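Local coordinates for protein LC-Est1C (Uncultured organism, PDB 3WYD) that hydrolyses carboxylic esters as a metagenome-derived carboxylesterase of the alpha/beta hydrolase fold, at residues A[22-27]-A[52-57]; A[60-65]-A[207-212]; A[190-195]-A[201-206]. One frame throughout, in Å; residues are numbered along the deposited sequence.

Interaction 1: residues A[22-27]-A[52-57]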
loop_
_atom_site.group_PDB
_atom_site.type_symbol
_atom_site.label_atom_id
_atom_site.label_comp_id
_atom_site.label_asym_id
_atom_site.label_seq_id
_atom_site.Cartn_x
_atom_site.Cartn_y
_atom_site.Cartn_z
ATOM N N PRO A 22 -13.912 -0.508 11.738
ATOM C CA PRO A 22 -15.167 -0.283 11.011
ATOM C C PRO A 22 -15.180 -0.975 9.654
ATOM O O PRO A 22 -14.129 -1.334 9.105
ATOM C CB PRO A 22 -15.230 1.239 10.861
ATOM C CG PRO A 22 -13.834 1.684 10.902
ATOM C CD PRO A 22 -13.074 0.702 11.765
ATOM N N TYR A 23 -16.353 -1.415 9.251
ATOM C CA TYR A 23 -16.487 -2.039 7.957
ATOM C C TYR A 23 -17.851 -1.736 7.395
ATOM O O TYR A 23 -18.733 -1.242 8.132
ATOM C CB TYR A 23 -16.215 -3.547 8.028
ATOM C CG TYR A 23 -17.160 -4.328 8.903
ATOM C CD1 TYR A 23 -16.928 -4.435 10.267
ATOM C CD2 TYR A 23 -18.188 -5.037 8.363
ATOM C CE1 TYR A 23 -17.718 -5.272 11.073
ATOM C CE2 TYR A 23 -18.994 -5.836 9.135
ATOM C CZ TYR A 23 -18.744 -5.946 10.492
ATOM O OH TYR A 23 -19.581 -6.728 11.258
ATOM N N ARG A 24 -18.028 -1.937 6.097
ATOM C CA ARG A 24 -19.323 -1.820 5.447
ATOM C C ARG A 24 -19.802 -3.194 5.055
ATOM O O ARG A 24 -19.002 -4.084 4.750
ATOM C CB ARG A 24 -19.260 -0.927 4.196
ATOM C CG ARG A 24 -19.006 0.537 4.510
ATOM C CD ARG A 24 -20.315 1.245 4.912
ATOM N NE ARG A 24 -21.476 0.987 4.045
ATOM C CZ ARG A 24 -21.802 1.686 2.959
ATOM N NH1 ARG A 24 -21.030 2.671 2.518
ATOM N NH2 ARG A 24 -22.923 1.422 2.300
ATOM N N LEU A 25 -21.103 -3.376 5.058
ATOM C CA LEU A 25 -21.705 -4.643 4.755
ATOM C C LEU A 25 -22.756 -4.483 3.655
ATOM O O LEU A 25 -23.543 -3.517 3.667
ATOM C CB LEU A 25 -22.323 -5.198 6.031
ATOM C CG LEU A 25 -22.514 -6.689 6.193
ATOM C CD1 LEU A 25 -21.234 -7.502 6.141
ATOM C CD2 LEU A 25 -23.173 -6.834 7.565
ATOM N N TYR A 26 -22.724 -5.347 2.644
ATOM C CA TYR A 26 -23.856 -5.496 1.726
ATOM C C TYR A 26 -24.565 -6.801 1.977
ATOM O O TYR A 26 -23.946 -7.859 1.983
ATOM C CB TYR A 26 -23.421 -5.470 0.247
ATOM C CG TYR A 26 -24.633 -5.472 -0.681
ATOM C CD1 TYR A 26 -25.340 -4.294 -0.910
ATOM C CD2 TYR A 26 -25.163 -6.662 -1.171
ATOM C CE1 TYR A 26 -26.498 -4.299 -1.691
ATOM C CE2 TYR A 26 -26.324 -6.683 -1.927
ATOM C CZ TYR A 26 -27.003 -5.486 -2.158
ATOM O OH TYR A 26 -28.162 -5.503 -2.911
ATOM N N VAL A 27 -25.906 -6.755 2.130
ATOM C CA VAL A 27 -26.727 -7.959 2.383
ATOM C C VAL A 27 -27.805 -8.071 1.284
ATOM O O VAL A 27 -28.601 -7.126 1.094
ATOM C CB VAL A 27 -27.386 -7.879 3.799
ATOM C CG1 VAL A 27 -28.333 -9.064 4.060
ATOM C CG2 VAL A 27 -26.335 -7.849 4.881
ATOM N N SER A 52 -15.196 2.236 -0.452
ATOM C CA SER A 52 -14.690 2.258 -1.809
ATOM C C SER A 52 -15.459 1.353 -2.764
ATOM O O SER A 52 -15.702 1.746 -3.893
ATOM C CB SER A 52 -13.213 1.864 -1.835
ATOM O OG SER A 52 -12.418 2.887 -1.290
ATOM N N TYR A 53 -15.762 0.109 -2.356
ATOM C CA TYR A 53 -16.478 -0.797 -3.284
ATOM C C TYR A 53 -17.959 -0.429 -3.444
ATOM O O TYR A 53 -18.603 -0.831 -4.399
ATOM C CB TYR A 53 -16.301 -2.294 -2.956
ATOM C CG TYR A 53 -14.961 -2.904 -3.345
ATOM C CD1 TYR A 53 -13.861 -2.805 -2.520
ATOM C CD2 TYR A 53 -14.838 -3.633 -4.513
ATOM C CE1 TYR A 53 -12.658 -3.373 -2.868
ATOM C CE2 TYR A 53 -13.614 -4.231 -4.865
ATOM C CZ TYR A 53 -12.517 -4.036 -4.051
ATOM O OH TYR A 53 -11.315 -4.594 -4.409
ATOM N N PHE A 54 -18.501 0.375 -2.526
ATOM C CA PHE A 54 -19.854 0.891 -2.698
ATOM C C PHE A 54 -19.933 2.100 -3.604
ATOM O O PHE A 54 -20.901 2.251 -4.336
ATOM C CB PHE A 54 -20.494 1.227 -1.335
ATOM C CG PHE A 54 -20.699 0.034 -0.454
ATOM C CD1 PHE A 54 -19.654 -0.472 0.307
ATOM C CD2 PHE A 54 -21.922 -0.605 -0.424
ATOM C CE1 PHE A 54 -19.832 -1.591 1.093
ATOM C CE2 PHE A 54 -22.123 -1.721 0.373
ATOM C CZ PHE A 54 -21.082 -2.202 1.159
ATOM N N ASP A 55 -18.969 3.002 -3.465
ATOM C CA ASP A 55 -19.110 4.391 -3.944
ATOM C C ASP A 55 -18.279 4.578 -5.206
ATOM O O ASP A 55 -18.646 5.338 -6.106
ATOM C CB ASP A 55 -18.618 5.365 -2.878
ATOM C CG ASP A 55 -19.569 5.490 -1.683
ATOM O OD1 ASP A 55 -20.712 4.990 -1.739
ATOM O OD2 ASP A 55 -19.144 6.082 -0.665
ATOM N N SER A 56 -17.177 3.843 -5.288
ATOM C CA SER A 56 -16.337 3.853 -6.476
ATOM C C SER A 56 -16.360 2.500 -7.195
ATOM O O SER A 56 -17.296 1.710 -7.059
ATOM C CB SER A 56 -14.898 4.224 -6.123
ATOM O OG SER A 56 -14.853 5.171 -5.070
ATOM N N TYR A 57 -15.329 2.248 -7.982
ATOM C CA TYR A 57 -15.288 1.097 -8.863
ATOM C C TYR A 57 -16.534 0.992 -9.741
ATOM O O TYR A 57 -17.364 0.085 -9.598
ATOM C CB TYR A 57 -14.975 -0.199 -8.084
ATOM C CG TYR A 57 -13.614 -0.179 -7.394
ATOM C CD1 TYR A 57 -12.441 -0.344 -8.124
ATOM C CD2 TYR A 57 -13.503 -0.027 -6.017
ATOM C CE1 TYR A 57 -11.194 -0.406 -7.496
ATOM C CE2 TYR A 57 -12.253 0.007 -5.380
ATOM C CZ TYR A 57 -11.095 -0.195 -6.131
ATOM O OH TYR A 57 -9.881 -0.176 -5.485
#
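Arg24, on edge strand 23-26, folds its guanidinium back over the ring of Phe54 from helix 52-55. The two planes lie 17° apart with centres 3.9 Å from each other, and Arg24 CZ stands almost on the ring normal, a cation-pi stack over the face. Arg24 NH2 comes nearest the carbons on one side of the ring, 3.5 Å from Phe54 CD2. The arginine chain reaches this place by bending at chi2 (-82°) and again at chi3 (-47°), which turns its end back over the ring. The tight part lies at the foot of the side chain, where Arg24 CB presses on Phe54 CE1 at 3.2 Å. Along the far rim, Phe54 CZ approaches Leu25 O at 3.8 Å, and Tyr26 N lies near the plane of the ring at its edge. Tyr26 adds a looser apolar touch, CB to Phe54 CE2 at 4.0 Å; its ring then leads away, and its hydroxyl is bonded to Glu67. Toward solvent the contact thins out: the exposed carboxylate of Asp55 holds its OD1 4.9 Å from Arg24 NH1, a distance at which it may steady the charge electrostatically but makes no contact. The Phe54 ring is thus sandwiched between the Arg24 guanidinium and, on its other face, Met63 of helix 57-69, and also touches Cys75 of strand 72-76, the antiparallel neighbour bonded through its backbone to Arg24 and Tyr26.

Interaction 2: residues A[60-65]-A[207-212]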
loop_
_atom_site.group_PDB
_atom_site.type_symbol
_atom_site.label_atom_id
_atom_site.label_comp_id
_atom_site.label_asym_id
_atom_site.label_seq_id
_atom_site.Cartn_x
_atom_site.Cartn_y
_atom_site.Cartn_z
ATOM N N GLY A 60 -20.194 1.442 -7.593
ATOM C CA GLY A 60 -20.828 0.366 -6.831
ATOM C C GLY A 60 -21.218 -0.864 -7.641
ATOM O O GLY A 60 -22.017 -1.671 -7.177
ATOM N N ALA A 61 -20.619 -1.045 -8.820
ATOM C CA ALA A 61 -20.853 -2.209 -9.668
ATOM C C ALA A 61 -20.685 -3.528 -8.897
ATOM O O ALA A 61 -21.271 -4.546 -9.247
ATOM C CB ALA A 61 -19.882 -2.226 -10.870
ATOM N N PHE A 62 -19.741 -3.532 -7.984
ATOM C CA PHE A 62 -19.489 -4.762 -7.236
ATOM C C PHE A 62 -20.750 -5.284 -6.543
ATOM O O PHE A 62 -20.989 -6.496 -6.487
ATOM C CB PHE A 62 -18.370 -4.484 -6.223
ATOM C CG PHE A 62 -17.713 -5.729 -5.687
ATOM C CD1 PHE A 62 -16.597 -6.266 -6.316
ATOM C CD2 PHE A 62 -18.200 -6.348 -4.534
ATOM C CE1 PHE A 62 -15.982 -7.431 -5.800
ATOM C CE2 PHE A 62 -17.607 -7.519 -4.027
ATOM C CZ PHE A 62 -16.449 -8.011 -4.603
ATOM N N MET A 63 -21.556 -4.374 -6.024
ATOM C CA MET A 63 -22.714 -4.779 -5.244
ATOM C C MET A 63 -23.897 -5.210 -6.093
ATOM O O MET A 63 -24.714 -5.967 -5.621
ATOM C CB MET A 63 -23.122 -3.666 -4.271
ATOM C CG MET A 63 -21.994 -3.137 -3.440
ATOM S SD MET A 63 -21.188 -4.436 -2.430
ATOM C CE MET A 63 -19.695 -3.572 -1.914
ATOM N N ILE A 64 -23.952 -4.763 -7.352
ATOM C CA ILE A 64 -24.867 -5.337 -8.354
ATOM C C ILE A 64 -24.605 -6.829 -8.537
ATOM O O ILE A 64 -25.541 -7.638 -8.487
ATOM C CB ILE A 64 -24.748 -4.591 -9.687
ATOM C CG1 ILE A 64 -25.074 -3.118 -9.460
ATOM C CG2 ILE A 64 -25.699 -5.194 -10.735
ATOM C CD1 ILE A 64 -24.862 -2.267 -10.701
ATOM N N GLU A 65 -23.332 -7.219 -8.673
ATOM C CA GLU A 65 -23.048 -8.640 -8.783
ATOM C C GLU A 65 -23.499 -9.363 -7.487
ATOM O O GLU A 65 -24.048 -10.460 -7.557
ATOM C CB GLU A 65 -21.555 -8.917 -9.044
ATOM C CG GLU A 65 -21.006 -8.355 -10.357
ATOM C CD GLU A 65 -21.431 -9.136 -11.592
ATOM O OE1 GLU A 65 -22.199 -10.109 -11.456
ATOM O OE2 GLU A 65 -20.961 -8.804 -12.705
ATOM N N ASP A 207 -15.678 -11.607 -13.746
ATOM C CA ASP A 207 -14.812 -12.768 -13.733
ATOM C C ASP A 207 -14.584 -13.224 -12.280
ATOM O O ASP A 207 -14.489 -14.413 -12.007
ATOM C CB ASP A 207 -13.481 -12.411 -14.371
ATOM C CG ASP A 207 -13.645 -11.927 -15.801
ATOM O OD1 ASP A 207 -13.735 -12.800 -16.683
ATOM O OD2 ASP A 207 -13.687 -10.696 -16.028
ATOM N N VAL A 208 -14.424 -12.273 -11.378
ATOM C CA VAL A 208 -14.242 -12.624 -9.951
ATOM C C VAL A 208 -15.458 -13.381 -9.391
ATOM O O VAL A 208 -15.295 -14.445 -8.764
ATOM C CB VAL A 208 -14.008 -11.352 -9.116
ATOM C CG1 VAL A 208 -14.077 -11.606 -7.605
ATOM C CG2 VAL A 208 -12.693 -10.680 -9.501
ATOM N N PHE A 209 -16.667 -12.865 -9.627
ATOM C CA PHE A 209 -17.859 -13.546 -9.130
ATOM C C PHE A 209 -18.076 -14.866 -9.856
ATOM O O PHE A 209 -18.513 -15.840 -9.233
ATOM C CB PHE A 209 -19.078 -12.636 -9.208
ATOM C CG PHE A 209 -19.164 -11.687 -8.049
ATOM C CD1 PHE A 209 -19.840 -12.073 -6.887
ATOM C CD2 PHE A 209 -18.588 -10.423 -8.109
ATOM C CE1 PHE A 209 -19.921 -11.231 -5.809
ATOM C CE2 PHE A 209 -18.714 -9.541 -7.054
ATOM C CZ PHE A 209 -19.375 -9.928 -5.905
ATOM N N ASP A 210 -17.736 -14.941 -11.142
ATOM C CA ASP A 210 -17.819 -16.229 -11.849
ATOM C C ASP A 210 -16.923 -17.252 -11.161
ATOM O O ASP A 210 -17.298 -18.407 -11.014
ATOM C CB ASP A 210 -17.367 -16.119 -13.309
ATOM C CG ASP A 210 -18.402 -15.445 -14.225
ATOM O OD1 ASP A 210 -19.523 -15.168 -13.785
ATOM O OD2 ASP A 210 -18.015 -15.116 -15.380
ATOM N N TRP A 211 -15.726 -16.838 -10.774
ATOM C CA TRP A 211 -14.773 -17.722 -10.091
ATOM C C TRP A 211 -15.300 -18.167 -8.737
ATOM O O TRP A 211 -15.215 -19.348 -8.380
ATOM C CB TRP A 211 -13.434 -16.969 -9.902
ATOM C CG TRP A 211 -12.298 -17.870 -9.473
ATOM C CD1 TRP A 211 -11.707 -17.926 -8.242
ATOM C CD2 TRP A 211 -11.592 -18.767 -10.308
ATOM N NE1 TRP A 211 -10.661 -18.824 -8.261
ATOM C CE2 TRP A 211 -10.566 -19.360 -9.518
ATOM C CE3 TRP A 211 -11.713 -19.119 -11.660
ATOM C CZ2 TRP A 211 -9.651 -20.280 -10.043
ATOM C CZ3 TRP A 211 -10.829 -20.045 -12.183
ATOM C CH2 TRP A 211 -9.826 -20.647 -11.366
ATOM N N PHE A 212 -15.932 -17.274 -8.001
ATOM C CA PHE A 212 -16.432 -17.642 -6.680
ATOM C C PHE A 212 -17.690 -18.517 -6.798
ATOM O O PHE A 212 -17.862 -19.461 -6.022
ATOM C CB PHE A 212 -16.709 -16.397 -5.829
ATOM C CG PHE A 212 -15.490 -15.522 -5.559
ATOM C CD1 PHE A 212 -14.188 -16.019 -5.646
ATOM C CD2 PHE A 212 -15.677 -14.237 -5.049
ATOM C CE1 PHE A 212 -13.087 -15.224 -5.310
ATOM C CE2 PHE A 212 -14.574 -13.394 -4.778
ATOM C CZ PHE A 212 -13.276 -13.907 -4.824
#
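Glu65 OE1 is held in a salt bridge by Arg69 NE, one turn further along helix 57-69, while the foot of the same side chain packs on Phe209 of helix 205-213. Arg69 also bridges to Asp210 through NH1, so one guanidinium ties both helices together beside the aromatic contact. Glu65 CB sits over one face of the Phe209 ring, 3.6 Å from its centroid and 20° off the normal, a CH-pi contact. The glutamate bends at chi2, and its carboxylate plane runs at a low angle to the ring. Phe209 turns its far edge to a different partner: CZ and CE2 point into the face of Phe62, with Phe62 CE2 to Phe209 CZ at 3.5 Å. The rings are 4.8 Å apart between centroids and tilted by 59°, an edge-to-face pair. Phe62 CG lies anti to the backbone N (chi1 -162°), carrying its ring to the second helix. Phe62 also makes edge-to-face pairs with Phe205 and Tyr53, and Phe209 another with Tyr71. The chemistry is therefore divided, with a buried aromatic cluster joining the helices and a shared arginine pairing with two acids, which probably lowers the mutual repulsion of their carboxylates.

Interaction 3: residues A[190-195]-A[201-206]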
loop_
_atom_site.group_PDB
_atom_site.type_symbol
_atom_site.label_atom_id
_atom_site.label_comp_id
_atom_site.label_asym_id
_atom_site.label_seq_id
_atom_site.Cartn_x
_atom_site.Cartn_y
_atom_site.Cartn_z
ATOM N N ILE A 190 -5.663 -13.644 -15.584
ATOM C CA ILE A 190 -6.122 -12.677 -16.609
ATOM C C ILE A 190 -5.136 -11.543 -16.620
ATOM O O ILE A 190 -5.189 -10.623 -15.793
ATOM C CB ILE A 190 -7.564 -12.195 -16.345
ATOM C CG1 ILE A 190 -8.522 -13.397 -16.348
ATOM C CG2 ILE A 190 -7.984 -11.131 -17.426
ATOM C CD1 ILE A 190 -9.935 -13.056 -15.899
ATOM N N GLU A 191 -4.240 -11.562 -17.605
ATOM C CA GLU A 191 -3.330 -10.444 -17.800
ATOM C C GLU A 191 -3.885 -9.579 -18.932
ATOM O O GLU A 191 -4.121 -10.090 -20.042
ATOM C CB GLU A 191 -1.944 -10.913 -18.147
ATOM C CG GLU A 191 -0.957 -9.741 -18.128
ATOM C CD GLU A 191 0.456 -10.165 -18.410
ATOM O OE1 GLU A 191 1.062 -10.851 -17.560
ATOM O OE2 GLU A 191 0.982 -9.841 -19.501
ATOM N N ILE A 192 -4.182 -8.306 -18.629
ATOM C CA ILE A 192 -4.912 -7.466 -19.589
ATOM C C ILE A 192 -3.965 -6.605 -20.394
ATOM O O ILE A 192 -3.223 -5.783 -19.836
ATOM C CB ILE A 192 -5.913 -6.587 -18.864
ATOM C CG1 ILE A 192 -6.951 -7.478 -18.198
ATOM C CG2 ILE A 192 -6.555 -5.558 -19.841
ATOM C CD1 ILE A 192 -7.899 -6.796 -17.260
ATOM N N PRO A 193 -3.839 -6.891 -21.691
ATOM C CA PRO A 193 -2.908 -6.094 -22.499
ATOM C C PRO A 193 -3.274 -4.622 -22.538
ATOM O O PRO A 193 -4.439 -4.291 -22.757
ATOM C CB PRO A 193 -3.047 -6.732 -23.906
ATOM C CG PRO A 193 -3.575 -8.072 -23.670
ATOM C CD PRO A 193 -4.448 -8.008 -22.448
ATOM N N GLY A 194 -2.304 -3.788 -22.162
ATOM C CA GLY A 194 -2.500 -2.336 -22.015
ATOM C C GLY A 194 -3.143 -1.929 -20.689
ATOM O O GLY A 194 -3.330 -0.725 -20.432
ATOM N N GLY A 195 -3.568 -2.913 -19.883
ATOM C CA GLY A 195 -4.202 -2.590 -18.583
ATOM C C GLY A 195 -3.322 -1.779 -17.643
ATOM O O GLY A 195 -2.112 -1.957 -17.572
ATOM N N ALA A 201 -9.787 -3.366 -12.426
ATOM C CA ALA A 201 -10.572 -3.836 -11.279
ATOM C C ALA A 201 -12.064 -3.998 -11.584
ATOM O O ALA A 201 -12.583 -5.114 -11.663
ATOM C CB ALA A 201 -10.365 -2.915 -10.091
ATOM N N ALA A 202 -12.756 -2.903 -11.853
ATOM C CA ALA A 202 -14.186 -3.051 -12.151
ATOM C C ALA A 202 -14.434 -3.875 -13.425
ATOM O O ALA A 202 -15.396 -4.644 -13.460
ATOM C CB ALA A 202 -14.867 -1.689 -12.258
ATOM N N ARG A 203 -13.512 -3.811 -14.397
ATOM C CA ARG A 203 -13.558 -4.600 -15.644
ATOM C C ARG A 203 -13.746 -6.109 -15.365
ATOM O O ARG A 203 -14.388 -6.843 -16.121
ATOM C CB ARG A 203 -12.216 -4.421 -16.392
ATOM C CG ARG A 203 -12.116 -5.288 -17.621
ATOM C CD ARG A 203 -10.704 -5.320 -18.129
ATOM N NE ARG A 203 -10.597 -6.054 -19.375
ATOM C CZ ARG A 203 -10.430 -5.449 -20.553
ATOM N NH1 ARG A 203 -10.290 -4.126 -20.584
ATOM N NH2 ARG A 203 -10.226 -6.167 -21.644
ATOM N N THR A 204 -13.162 -6.573 -14.261
ATOM C CA THR A 204 -13.124 -8.016 -14.003
ATOM C C THR A 204 -14.020 -8.453 -12.827
ATOM O O THR A 204 -13.907 -9.600 -12.375
ATOM C CB THR A 204 -11.687 -8.564 -13.801
ATOM O OG1 THR A 204 -11.030 -7.862 -12.734
ATOM C CG2 THR A 204 -10.864 -8.464 -15.105
ATOM N N PHE A 205 -14.871 -7.569 -12.309
ATOM C CA PHE A 205 -15.805 -8.003 -11.276
ATOM C C PHE A 205 -16.612 -9.216 -11.709
ATOM O O PHE A 205 -16.821 -10.135 -10.909
ATOM C CB PHE A 205 -16.753 -6.904 -10.830
ATOM C CG PHE A 205 -16.095 -5.799 -10.067
ATOM C CD1 PHE A 205 -14.891 -5.982 -9.405
ATOM C CD2 PHE A 205 -16.755 -4.579 -9.920
ATOM C CE1 PHE A 205 -14.291 -4.911 -8.720
ATOM C CE2 PHE A 205 -16.224 -3.551 -9.169
ATOM C CZ PHE A 205 -14.984 -3.705 -8.555
ATOM N N LYS A 206 -17.011 -9.261 -12.977
ATOM C CA LYS A 206 -17.771 -10.430 -13.448
ATOM C C LYS A 206 -16.955 -11.700 -13.367
ATOM O O LYS A 206 -17.468 -12.742 -12.974
ATOM C CB LYS A 206 -18.252 -10.216 -14.911
ATOM C CG LYS A 206 -19.120 -11.367 -15.424
ATOM C CD LYS A 206 -19.564 -11.129 -16.878
ATOM C CE LYS A 206 -20.514 -12.214 -17.363
ATOM N NZ LYS A 206 -19.847 -13.543 -17.440
#
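The end of edge strand 187-192 meets the helical residues that follow the loop carrying His197, which together with Ser117 and Asp165 has a geometry consistent with the Ser-His-Asp triad of alpha/beta hydrolases. Ile192, the last residue of the strand, runs alongside Arg203, the two side chains sliding past each other in opposite directions. Ile192 CD1 lies 3.3 Å from Arg203 CD, a tight approach, and 3.5 Å from Arg203 NE. The other branch of the isoleucine reaches further along the arginine: CG2 sits over the middle of one guanidinium face, 3.9 Å from Arg203 CZ. Arg203 is stretched out, with chi1 near 175° and chi3 near -175°, and this lays its guanidinium over Ile192 CG2; the residue as a whole is exposed. Ile192 CD1 also meets a second partner from the buried side, Thr204 CG2, at 4.0 Å. The threonine turns its hydroxyl elsewhere: OG1 is hydrogen-bonded to Val200 O, which leaves the methyl for the isoleucine. Both Ile192 and Thr204 rest on Val160 of the neighbouring strand 157-162. Beyond Ile192 the chain reverses in a type II turn closed by Gly195 N to Ile192 O at 2.9 Å, with Gly194 at positive phi and its N bonded to Asp163 OD1. On the other side, Thr204 N bonds Ala201 O at 3.0 Å, and Thr204 stands just before helix 205-213. No hydrogen bond or salt bridge joins the two segments. Cohesion is by van der Waals packing: the isoleucine lies against both the aliphatic CD and the flat guanidinium face of Arg203, with the Thr204 methyl on the buried side.

How the interactions relate
From the N terminus, interaction 1 closes first: the chain passes through strand 37-43 and returns in helix 52-55 to the edge strand 23-26. Helix 57-69 follows at once and opens interaction 2, which closes only after 141 residues, when helix 205-213 comes back to it across the central strands of the sheet. Interaction 3 is nested inside that long loop, a short strand-to-helix connection from strand 187-192 to helix 199-203 and the residue before helix 205-213. Interactions 1 and 2 meet through Met63 and Tyr53, interactions 2 and 3 through Phe62 and Phe205, and Tyr57 packs on Phe205 and Ala201. The three contacts thus link both outermost strands through one layer of helices.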